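Local coordinates for protein phosphoserine phosphatase RsbX (Bacillus subtilis, PDB 3W42) that dephosphorylates the phosphoserine of RsbS as a manganese-binding PPM-type phosphatase and so acts as a negative regulator of sigma-B in the general stress response, at residues I113-Y123 with D162-G170; K147-L158 with D189-S199. All coordinates share one frame; numbering follows the deposited sequence. Where two conformers were deposited one is given.

Interaction 1 (I113-Y123 with D162-G170)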
loop_
_atom_site.group_PDB
_atom_site.type_symbol
_atom_site.label_atom_id
_atom_site.label_comp_id
_atom_site.label_asym_id
_atom_site.label_seq_id
_atom_site.Cartn_x
_atom_site.Cartn_y
_atom_site.Cartn_z
ATOM N N ILE A 113 -2.597 -7.784 -0.714
ATOM C CA ILE A 113 -3.061 -9.023 -1.290
ATOM C C ILE A 113 -2.601 -9.071 -2.732
ATOM O O ILE A 113 -2.898 -8.128 -3.485
ATOM C CB ILE A 113 -4.665 -9.134 -1.237
ATOM C CG1 ILE A 113 -5.196 -8.942 0.194
ATOM C CG2 ILE A 113 -5.032 -10.493 -1.832
ATOM C CD1 ILE A 113 -5.510 -7.549 0.595
ATOM N N LEU A 114 -1.902 -10.115 -3.124
ATOM C CA LEU A 114 -1.472 -10.326 -4.517
ATOM C C LEU A 114 -2.090 -11.639 -4.981
ATOM O O LEU A 114 -1.880 -12.686 -4.403
ATOM C CB LEU A 114 0.036 -10.269 -4.642
ATOM C CG LEU A 114 0.603 -10.417 -6.098
ATOM C CD1 LEU A 114 1.884 -9.540 -6.294
ATOM C CD2 LEU A 114 0.755 -11.871 -6.527
ATOM N N HIS A 115 -2.897 -11.542 -6.034
ATOM C CA HIS A 115 -3.646 -12.648 -6.646
ATOM C C HIS A 115 -2.922 -13.080 -7.889
ATOM O O HIS A 115 -2.651 -12.297 -8.758
ATOM C CB HIS A 115 -5.066 -12.154 -7.075
ATOM C CG HIS A 115 -5.851 -13.174 -7.861
ATOM N ND1 HIS A 115 -6.492 -14.253 -7.311
ATOM C CD2 HIS A 115 -5.947 -13.350 -9.187
ATOM C CE1 HIS A 115 -6.985 -15.031 -8.253
ATOM N NE2 HIS A 115 -6.621 -14.512 -9.421
ATOM N N SER A 116 -2.647 -14.387 -7.961
ATOM C CA SER A 116 -1.972 -15.041 -9.055
ATOM C C SER A 116 -3.014 -15.654 -9.996
ATOM O O SER A 116 -3.969 -16.243 -9.506
ATOM C CB SER A 116 -1.122 -16.142 -8.378
ATOM O OG SER A 116 -0.346 -16.786 -9.349
ATOM N N PRO A 117 -2.801 -15.647 -11.283
ATOM C CA PRO A 117 -3.829 -16.284 -12.206
ATOM C C PRO A 117 -4.079 -17.677 -11.879
ATOM O O PRO A 117 -5.199 -18.167 -11.983
ATOM C CB PRO A 117 -3.124 -16.122 -13.585
ATOM C CG PRO A 117 -2.338 -14.852 -13.390
ATOM C CD PRO A 117 -1.695 -14.958 -12.038
ATOM N N SER A 118 -3.024 -18.341 -11.492
ATOM C CA SER A 118 -3.111 -19.754 -11.081
ATOM C C SER A 118 -3.934 -20.065 -9.828
ATOM O O SER A 118 -3.986 -21.222 -9.409
ATOM C CB SER A 118 -1.710 -20.165 -10.702
ATOM O OG SER A 118 -1.330 -19.412 -9.613
ATOM N N GLY A 119 -4.428 -18.998 -9.178
ATOM C CA GLY A 119 -5.277 -19.056 -8.004
ATOM C C GLY A 119 -4.655 -19.018 -6.652
ATOM O O GLY A 119 -5.411 -19.174 -5.717
ATOM N N GLU A 120 -3.320 -18.860 -6.608
ATOM C CA GLU A 120 -2.481 -18.620 -5.443
ATOM C C GLU A 120 -2.592 -17.153 -4.999
ATOM O O GLU A 120 -2.801 -16.234 -5.785
ATOM C CB GLU A 120 -1.057 -18.967 -5.887
ATOM C CG GLU A 120 0.141 -18.621 -5.053
ATOM C CD GLU A 120 1.433 -19.051 -5.802
ATOM O OE1 GLU A 120 1.599 -20.293 -6.022
ATOM O OE2 GLU A 120 2.255 -18.171 -6.194
ATOM N N SER A 121 -2.779 -16.953 -3.754
ATOM C CA SER A 121 -2.717 -15.553 -3.368
ATOM C C SER A 121 -1.617 -15.437 -2.310
ATOM O O SER A 121 -1.416 -16.355 -1.440
ATOM C CB SER A 121 -4.058 -15.159 -2.790
ATOM O OG SER A 121 -4.361 -15.934 -1.623
ATOM N N PHE A 122 -0.957 -14.327 -2.296
ATOM C CA PHE A 122 -0.120 -13.881 -1.197
ATOM C C PHE A 122 -0.960 -12.917 -0.395
ATOM O O PHE A 122 -1.375 -11.881 -0.931
ATOM C CB PHE A 122 1.133 -13.233 -1.709
ATOM C CG PHE A 122 2.019 -12.732 -0.574
ATOM C CD1 PHE A 122 2.460 -13.585 0.406
ATOM C CD2 PHE A 122 2.286 -11.372 -0.431
ATOM C CE1 PHE A 122 3.226 -13.132 1.507
ATOM C CE2 PHE A 122 3.132 -10.918 0.607
ATOM C CZ PHE A 122 3.610 -11.798 1.566
ATOM N N TYR A 123 -1.226 -13.222 0.860
ATOM C CA TYR A 123 -2.185 -12.474 1.664
ATOM C C TYR A 123 -1.723 -12.591 3.111
ATOM O O TYR A 123 -2.351 -13.268 3.957
ATOM C CB TYR A 123 -3.615 -12.994 1.491
ATOM C CG TYR A 123 -4.707 -12.058 2.016
ATOM C CD1 TYR A 123 -4.528 -10.926 2.806
ATOM C CD2 TYR A 123 -5.983 -12.351 1.604
ATOM C CE1 TYR A 123 -5.703 -10.150 3.197
ATOM C CE2 TYR A 123 -7.117 -11.632 1.984
ATOM C CZ TYR A 123 -6.942 -10.517 2.795
ATOM O OH TYR A 123 -7.973 -9.664 3.212
ATOM N N ASP A 162 -14.396 -10.168 0.754
ATOM C CA ASP A 162 -13.655 -11.071 -0.035
ATOM C C ASP A 162 -12.854 -10.379 -1.111
ATOM O O ASP A 162 -13.158 -10.409 -2.307
ATOM C CB ASP A 162 -14.560 -12.142 -0.656
ATOM C CG ASP A 162 -13.860 -13.196 -1.463
ATOM O OD1 ASP A 162 -12.633 -13.295 -1.442
ATOM O OD2 ASP A 162 -14.588 -14.087 -2.006
ATOM N N ILE A 163 -11.792 -9.691 -0.709
ATOM C CA ILE A 163 -10.992 -8.926 -1.647
ATOM C C ILE A 163 -10.438 -9.702 -2.785
ATOM O O ILE A 163 -10.312 -9.227 -3.899
ATOM C CB ILE A 163 -9.930 -8.097 -0.886
ATOM C CG1 ILE A 163 -9.221 -7.072 -1.746
ATOM C CG2 ILE A 163 -8.874 -9.042 -0.223
ATOM C CD1 ILE A 163 -10.125 -6.075 -2.290
ATOM N N ARG A 164 -10.073 -10.954 -2.521
ATOM C CA ARG A 164 -9.481 -11.803 -3.553
ATOM C C ARG A 164 -10.425 -11.916 -4.724
ATOM O O ARG A 164 -9.991 -11.959 -5.857
ATOM C CB ARG A 164 -9.210 -13.180 -2.969
ATOM C CG ARG A 164 -8.007 -13.296 -2.082
ATOM C CD ARG A 164 -7.931 -14.723 -1.573
ATOM N NE ARG A 164 -6.734 -14.945 -0.783
ATOM C CZ ARG A 164 -6.558 -15.937 0.069
ATOM N NH1 ARG A 164 -7.513 -16.853 0.233
ATOM N NH2 ARG A 164 -5.393 -16.025 0.723
ATOM N N SER A 165 -11.725 -12.014 -4.470
ATOM C CA SER A 165 -12.667 -12.167 -5.553
ATOM C C SER A 165 -12.678 -10.958 -6.509
ATOM O O SER A 165 -12.846 -11.101 -7.698
ATOM C CB SER A 165 -14.074 -12.458 -4.989
ATOM O OG SER A 165 -14.692 -11.337 -4.371
ATOM N N HIS A 166 -12.526 -9.747 -5.921
ATOM C CA HIS A 166 -12.510 -8.572 -6.743
ATOM C C HIS A 166 -11.282 -8.576 -7.641
ATOM O O HIS A 166 -11.332 -8.166 -8.804
ATOM C CB HIS A 166 -12.544 -7.306 -5.848
ATOM C CG HIS A 166 -13.828 -7.163 -5.111
ATOM N ND1 HIS A 166 -14.852 -6.419 -5.634
ATOM C CD2 HIS A 166 -14.233 -7.669 -3.944
ATOM C CE1 HIS A 166 -15.862 -6.481 -4.781
ATOM N NE2 HIS A 166 -15.534 -7.229 -3.735
ATOM N N LEU A 167 -10.136 -8.953 -7.081
ATOM C CA LEU A 167 -8.881 -9.049 -7.866
ATOM C C LEU A 167 -9.029 -10.092 -8.942
ATOM O O LEU A 167 -8.574 -9.871 -10.057
ATOM C CB LEU A 167 -7.716 -9.400 -6.958
ATOM C CG LEU A 167 -7.356 -8.342 -5.892
ATOM C CD1 LEU A 167 -6.241 -8.911 -5.003
ATOM C CD2 LEU A 167 -6.850 -7.118 -6.496
ATOM N N LYS A 168 -9.606 -11.248 -8.630
ATOM C CA LYS A 168 -9.695 -12.327 -9.608
ATOM C C LYS A 168 -10.572 -11.912 -10.785
ATOM O O LYS A 168 -10.233 -12.115 -11.930
ATOM C CB LYS A 168 -10.269 -13.521 -8.926
ATOM C CG LYS A 168 -10.541 -14.667 -9.864
ATOM C CD LYS A 168 -10.908 -15.981 -9.092
ATOM C CE LYS A 168 -11.195 -17.092 -10.075
ATOM N NZ LYS A 168 -11.348 -18.379 -9.372
ATOM N N LYS A 169 -11.758 -11.343 -10.489
ATOM C CA LYS A 169 -12.729 -11.042 -11.554
ATOM C C LYS A 169 -12.289 -9.878 -12.469
ATOM O O LYS A 169 -12.617 -9.867 -13.658
ATOM C CB LYS A 169 -14.094 -10.795 -10.982
ATOM C CG LYS A 169 -14.687 -12.044 -10.414
ATOM C CD LYS A 169 -16.069 -11.899 -9.955
ATOM C CE LYS A 169 -16.008 -10.979 -8.861
ATOM N NZ LYS A 169 -17.326 -10.872 -8.139
ATOM N N GLY A 170 -11.641 -8.868 -11.915
ATOM C CA GLY A 170 -11.307 -7.690 -12.700
ATOM C C GLY A 170 -10.289 -7.912 -13.785
ATOM O O GLY A 170 -9.324 -8.663 -13.566
#
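K168 lays its CB over one face of the H115 imidazole, 4.0 Å from the centroid, as a CH-pi contact; H115 and R164 have the most surface buried here. H115 stands at the end of strand 111-115, its CG anti to the backbone N (chi1 173°), which swings the ring beside the helix. H115 CB also rests on L167 CB at 3.8 Å.

One turn back along helix 163-169, R164 runs its extended chain out along the sheet edge, its CG passing I113 CG2 at about a right angle. S121 OG comes under one face of the guanidinium at 2.6 Å from R164 NH2, too short for packing and at a poor angle for a hydrogen bond; since R164 has two conformers, the approach is doubtful. In the same conformer R164 NE lies at the edge of the Y123 ring, in its plane, 3.6 Å from Y123 CD2.

Deeper, against the sheet, lies the apolar part. I113 CG2 meets L167 CD1 at 3.7 Å, while I113 CG1 touches I163 CG2, a methyl that also reaches Y123 OH.

The helix thus packs on the edge of the six-stranded sheet where strand 111-115 meets the outermost strand 121-122, part of the alpha-beta-beta-alpha sandwich of PPM-type phosphatases. K150 of the neighbouring strand ties the helix's C-terminal end by hydrogen bonds, but 113-123 and 162-170 themselves meet through a greasy I113, I163 and L167 core, with the polar chains of K168 and R164 at the exposed rim and R164 not held in one position.

Interaction 2 (K147-L158 with D189-S199)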
loop_
_atom_site.group_PDB
_atom_site.type_symbol
_atom_site.label_atom_id
_atom_site.label_comp_id
_atom_site.label_asym_id
_atom_site.label_seq_id
_atom_site.Cartn_x
_atom_site.Cartn_y
_atom_site.Cartn_z
ATOM N N LYS A 147 3.165 -13.526 -14.620
ATOM C CA LYS A 147 2.482 -12.580 -15.451
ATOM C C LYS A 147 0.954 -12.686 -15.243
ATOM O O LYS A 147 0.372 -13.754 -15.115
ATOM C CB LYS A 147 2.862 -12.690 -16.926
ATOM C CG LYS A 147 2.503 -13.996 -17.577
ATOM C CD LYS A 147 2.691 -13.907 -19.110
ATOM C CE LYS A 147 2.507 -15.250 -19.830
ATOM N NZ LYS A 147 3.494 -16.241 -19.486
ATOM N N GLY A 148 0.285 -11.523 -15.188
ATOM C CA GLY A 148 -1.120 -11.486 -14.975
ATOM C C GLY A 148 -1.550 -11.257 -13.543
ATOM O O GLY A 148 -2.751 -11.091 -13.285
ATOM N N SER A 149 -0.622 -11.303 -12.619
ATOM C CA SER A 149 -0.936 -11.049 -11.215
ATOM C C SER A 149 -1.530 -9.684 -10.999
ATOM O O SER A 149 -1.180 -8.725 -11.696
ATOM C CB SER A 149 0.321 -11.222 -10.360
ATOM O OG SER A 149 0.808 -12.561 -10.391
ATOM N N LYS A 150 -2.438 -9.588 -10.027
ATOM C CA LYS A 150 -3.118 -8.351 -9.680
ATOM C C LYS A 150 -3.032 -8.171 -8.154
ATOM O O LYS A 150 -3.189 -9.168 -7.428
ATOM C CB LYS A 150 -4.583 -8.378 -10.117
ATOM C CG LYS A 150 -4.752 -8.343 -11.606
ATOM C CD LYS A 150 -6.105 -8.703 -12.159
ATOM C CE LYS A 150 -6.265 -10.223 -12.238
ATOM N NZ LYS A 150 -7.595 -10.636 -12.604
ATOM N N PHE A 151 -2.818 -6.964 -7.668
ATOM C CA PHE A 151 -2.637 -6.748 -6.263
ATOM C C PHE A 151 -3.370 -5.506 -5.773
ATOM O O PHE A 151 -3.644 -4.583 -6.561
ATOM C CB PHE A 151 -1.193 -6.743 -5.826
ATOM C CG PHE A 151 -0.375 -5.558 -6.310
ATOM C CD1 PHE A 151 -0.406 -4.369 -5.629
ATOM C CD2 PHE A 151 0.409 -5.650 -7.447
ATOM C CE1 PHE A 151 0.384 -3.244 -6.126
ATOM C CE2 PHE A 151 1.165 -4.545 -7.879
ATOM C CZ PHE A 151 1.153 -3.371 -7.224
ATOM N N ILE A 152 -3.562 -5.439 -4.479
ATOM C CA ILE A 152 -4.012 -4.247 -3.782
ATOM C C ILE A 152 -3.231 -4.066 -2.511
ATOM O O ILE A 152 -2.921 -5.058 -1.810
ATOM C CB ILE A 152 -5.523 -4.305 -3.512
ATOM C CG1 ILE A 152 -6.071 -2.958 -2.976
ATOM C CG2 ILE A 152 -5.905 -5.439 -2.560
ATOM C CD1 ILE A 152 -7.602 -2.909 -2.846
ATOM N N ILE A 153 -2.955 -2.834 -2.153
ATOM C CA ILE A 153 -2.521 -2.417 -0.818
ATOM C C ILE A 153 -3.559 -1.438 -0.311
ATOM O O ILE A 153 -3.869 -0.482 -1.050
ATOM C CB ILE A 153 -1.141 -1.740 -0.809
ATOM C CG1 ILE A 153 -0.075 -2.684 -1.396
ATOM C CG2 ILE A 153 -0.752 -1.326 0.584
ATOM C CD1 ILE A 153 1.274 -1.950 -1.676
ATOM N N HIS A 154 -4.112 -1.612 0.879
ATOM C CA HIS A 154 -5.176 -0.709 1.340
ATOM C C HIS A 154 -5.124 -0.444 2.816
ATOM O O HIS A 154 -4.732 -1.313 3.638
ATOM C CB HIS A 154 -6.541 -1.254 0.949
ATOM C CG HIS A 154 -6.991 -2.493 1.639
ATOM N ND1 HIS A 154 -7.575 -2.466 2.888
ATOM C CD2 HIS A 154 -7.006 -3.809 1.284
ATOM C CE1 HIS A 154 -7.904 -3.730 3.227
ATOM N NE2 HIS A 154 -7.572 -4.559 2.262
ATOM N N THR A 155 -5.529 0.749 3.217
ATOM C CA THR A 155 -5.734 1.083 4.600
ATOM C C THR A 155 -7.015 0.441 5.155
ATOM O O THR A 155 -7.880 -0.049 4.402
ATOM C CB THR A 155 -5.659 2.593 4.861
ATOM O OG1 THR A 155 -6.744 3.202 4.165
ATOM C CG2 THR A 155 -4.323 3.192 4.468
ATOM N N ASP A 156 -7.138 0.543 6.456
ATOM C CA ASP A 156 -8.300 -0.006 7.152
ATOM C C ASP A 156 -9.615 0.675 6.861
ATOM O O ASP A 156 -10.641 0.158 7.186
ATOM C CB ASP A 156 -8.012 -0.084 8.658
ATOM C CG ASP A 156 -7.850 1.262 9.328
ATOM O OD1 ASP A 156 -7.910 2.292 8.636
ATOM O OD2 ASP A 156 -7.648 1.245 10.583
ATOM N N GLY A 157 -9.603 1.794 6.170
ATOM C CA GLY A 157 -10.842 2.421 5.727
ATOM C C GLY A 157 -11.553 1.611 4.655
ATOM O O GLY A 157 -12.731 1.852 4.435
ATOM N N LEU A 158 -10.879 0.694 3.955
ATOM C CA LEU A 158 -11.484 -0.174 2.987
ATOM C C LEU A 158 -11.750 -1.532 3.695
ATOM O O LEU A 158 -10.841 -2.229 4.087
ATOM C CB LEU A 158 -10.558 -0.423 1.810
ATOM C CG LEU A 158 -11.149 -1.305 0.723
ATOM C CD1 LEU A 158 -12.306 -0.740 0.033
ATOM C CD2 LEU A 158 -10.079 -1.681 -0.285
ATOM N N ASP A 189 -13.983 6.178 7.483
ATOM C CA ASP A 189 -12.616 6.496 7.770
ATOM C C ASP A 189 -12.008 7.003 6.461
ATOM O O ASP A 189 -12.572 6.795 5.397
ATOM C CB ASP A 189 -11.848 5.222 8.245
ATOM C CG ASP A 189 -10.430 5.477 8.760
ATOM O OD1 ASP A 189 -10.099 6.655 9.068
ATOM O OD2 ASP A 189 -9.673 4.481 8.904
ATOM N N ASP A 190 -10.819 7.627 6.532
ATOM C CA ASP A 190 -9.983 7.779 5.366
ATOM C C ASP A 190 -9.794 6.427 4.696
ATOM O O ASP A 190 -9.611 5.405 5.389
ATOM C CB ASP A 190 -8.628 8.320 5.782
ATOM C CG ASP A 190 -8.684 9.698 6.484
ATOM O OD1 ASP A 190 -9.535 10.518 6.111
ATOM O OD2 ASP A 190 -7.812 9.928 7.337
ATOM N N LEU A 191 -9.838 6.425 3.387
ATOM C CA LEU A 191 -9.756 5.167 2.613
ATOM C C LEU A 191 -8.768 5.392 1.513
ATOM O O LEU A 191 -8.967 6.275 0.650
ATOM C CB LEU A 191 -11.144 4.838 2.072
ATOM C CG LEU A 191 -11.382 3.474 1.473
ATOM C CD1 LEU A 191 -12.877 3.208 1.330
ATOM C CD2 LEU A 191 -10.716 3.282 0.160
ATOM N N THR A 192 -7.694 4.576 1.480
ATOM C CA THR A 192 -6.626 4.614 0.478
ATOM C C THR A 192 -6.379 3.258 -0.026
ATOM O O THR A 192 -6.237 2.312 0.774
ATOM C CB THR A 192 -5.338 5.224 1.076
ATOM O OG1 THR A 192 -5.612 6.483 1.651
ATOM C CG2 THR A 192 -4.289 5.396 0.035
ATOM N N TYR A 193 -6.253 3.110 -1.347
ATOM C CA TYR A 193 -5.764 1.846 -1.886
ATOM C C TYR A 193 -4.952 2.103 -3.124
ATOM O O TYR A 193 -5.144 3.074 -3.850
ATOM C CB TYR A 193 -6.894 0.807 -2.138
ATOM C CG TYR A 193 -7.987 1.184 -3.083
ATOM C CD1 TYR A 193 -7.845 1.102 -4.451
ATOM C CD2 TYR A 193 -9.222 1.578 -2.599
ATOM C CE1 TYR A 193 -8.920 1.411 -5.301
ATOM C CE2 TYR A 193 -10.274 1.851 -3.440
ATOM C CZ TYR A 193 -10.131 1.784 -4.766
ATOM O OH TYR A 193 -11.218 2.074 -5.572
ATOM N N ILE A 194 -4.023 1.173 -3.380
ATOM C CA ILE A 194 -3.237 1.108 -4.596
ATOM C C ILE A 194 -3.525 -0.229 -5.230
ATOM O O ILE A 194 -3.371 -1.257 -4.589
ATOM C CB ILE A 194 -1.743 1.266 -4.346
ATOM C CG1 ILE A 194 -1.381 2.578 -3.663
ATOM C CG2 ILE A 194 -0.958 1.058 -5.649
ATOM C CD1 ILE A 194 0.112 2.792 -3.394
ATOM N N LEU A 195 -3.939 -0.228 -6.487
ATOM C CA LEU A 195 -4.142 -1.398 -7.297
ATOM C C LEU A 195 -3.024 -1.521 -8.322
ATOM O O LEU A 195 -2.634 -0.501 -8.939
ATOM C CB LEU A 195 -5.423 -1.292 -8.069
ATOM C CG LEU A 195 -6.689 -1.379 -7.219
ATOM C CD1 LEU A 195 -7.931 -1.008 -7.938
ATOM C CD2 LEU A 195 -6.842 -3.008 -6.790
ATOM N N GLY A 196 -2.599 -2.735 -8.633
ATOM C CA GLY A 196 -1.697 -2.981 -9.719
ATOM C C GLY A 196 -2.087 -4.241 -10.480
ATOM O O GLY A 196 -2.570 -5.205 -9.939
ATOM N N GLN A 197 -1.848 -4.171 -11.782
ATOM C CA GLN A 197 -1.981 -5.303 -12.699
ATOM C C GLN A 197 -0.626 -5.446 -13.382
ATOM O O GLN A 197 -0.171 -4.513 -14.045
ATOM C CB GLN A 197 -3.118 -5.097 -13.694
ATOM C CG GLN A 197 -3.171 -6.202 -14.731
ATOM C CD GLN A 197 -4.369 -6.050 -15.622
ATOM O OE1 GLN A 197 -5.089 -7.053 -15.827
ATOM N NE2 GLN A 197 -4.578 -4.908 -16.164
ATOM N N LEU A 198 -0.015 -6.629 -13.228
ATOM C CA LEU A 198 1.385 -6.868 -13.668
ATOM C C LEU A 198 1.406 -7.689 -14.926
ATOM O O LEU A 198 0.758 -8.771 -15.011
ATOM C CB LEU A 198 2.106 -7.646 -12.545
ATOM C CG LEU A 198 2.364 -6.796 -11.298
ATOM C CD1 LEU A 198 2.560 -7.627 -10.080
ATOM C CD2 LEU A 198 3.622 -5.906 -11.543
ATOM N N SER A 199 2.178 -7.267 -15.903
ATOM C CA SER A 199 2.379 -7.963 -17.168
ATOM C C SER A 199 3.459 -9.066 -17.015
ATOM O O SER A 199 3.647 -9.757 -18.050
ATOM C CB SER A 199 2.769 -6.952 -18.247
ATOM O OG SER A 199 1.767 -5.966 -18.306
ATOM O OXT SER A 199 4.116 -9.124 -15.964
HETATM O O HOH W 1 -4.075 -9.698 -15.251
HETATM O O HOH W 2 -6.835 -9.745 -15.694
HETATM O O HOH W 3 -14.378 3.956 5.260
#
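D156 OD1 and D189 OD2 stand 2.8 Å apart because both bind the same manganese ion, which D44 also ligates; the carboxylate planes are 62° apart. G157 packs tightly against the backbone, its CA 3.2 Å from D190 O, and water 3 donates to G157 O and accepts from D189 N. N109 holds the second oxygen of D156.

Antiparallel central strands 150-154 and 191-198 bring these ligands to the metal centre at one end of the alpha-beta-beta-alpha sandwich, as in the PP2C clan. F151 with G196 and I153 with I194 are hydrogen-bonded pairs, T155 N adds a bond to T192 O, and G148 and S149 bond to L198 at the far end. F151 tucks CG between its backbone N and carbonyl carbon (chi1 69°), which lays its ring over G196, CA 3.9 Å from the centroid; L198 CD1 meets the ring edge. On the other face I152 CB lies alongside L195 CD2 at 3.8 Å.

Outward, D27 takes the hydroxyls of both T155 and T192. The pair lies inside the six-stranded sheet, between strands 10-17 and 111-115: L195 and K150 face helix 173-179, while I153 and I194 pack on strand 37-45 of the opposing sheet.

Strand 150-154 is common ground: in interaction 2 it pairs with 191-198, and along its other edge it bonds to strand 111-115 of interaction 1, with H115 N 2.8 Å from K150 O. K150 also joins helix to sheet, since its NZ lies 2.8 Å from G170 O and bonds to L167 O as well, at the C-terminal end of helix 163-169. I163 packs against I152, and I113 O approaches F151 CB at 3.2 Å. The two centres are about 11 Å apart. Only interaction 2 reaches the manganese site, through D156 and D189; interaction 1 lies toward the opposite end of strand 150-154, about 16 Å from the chain centre.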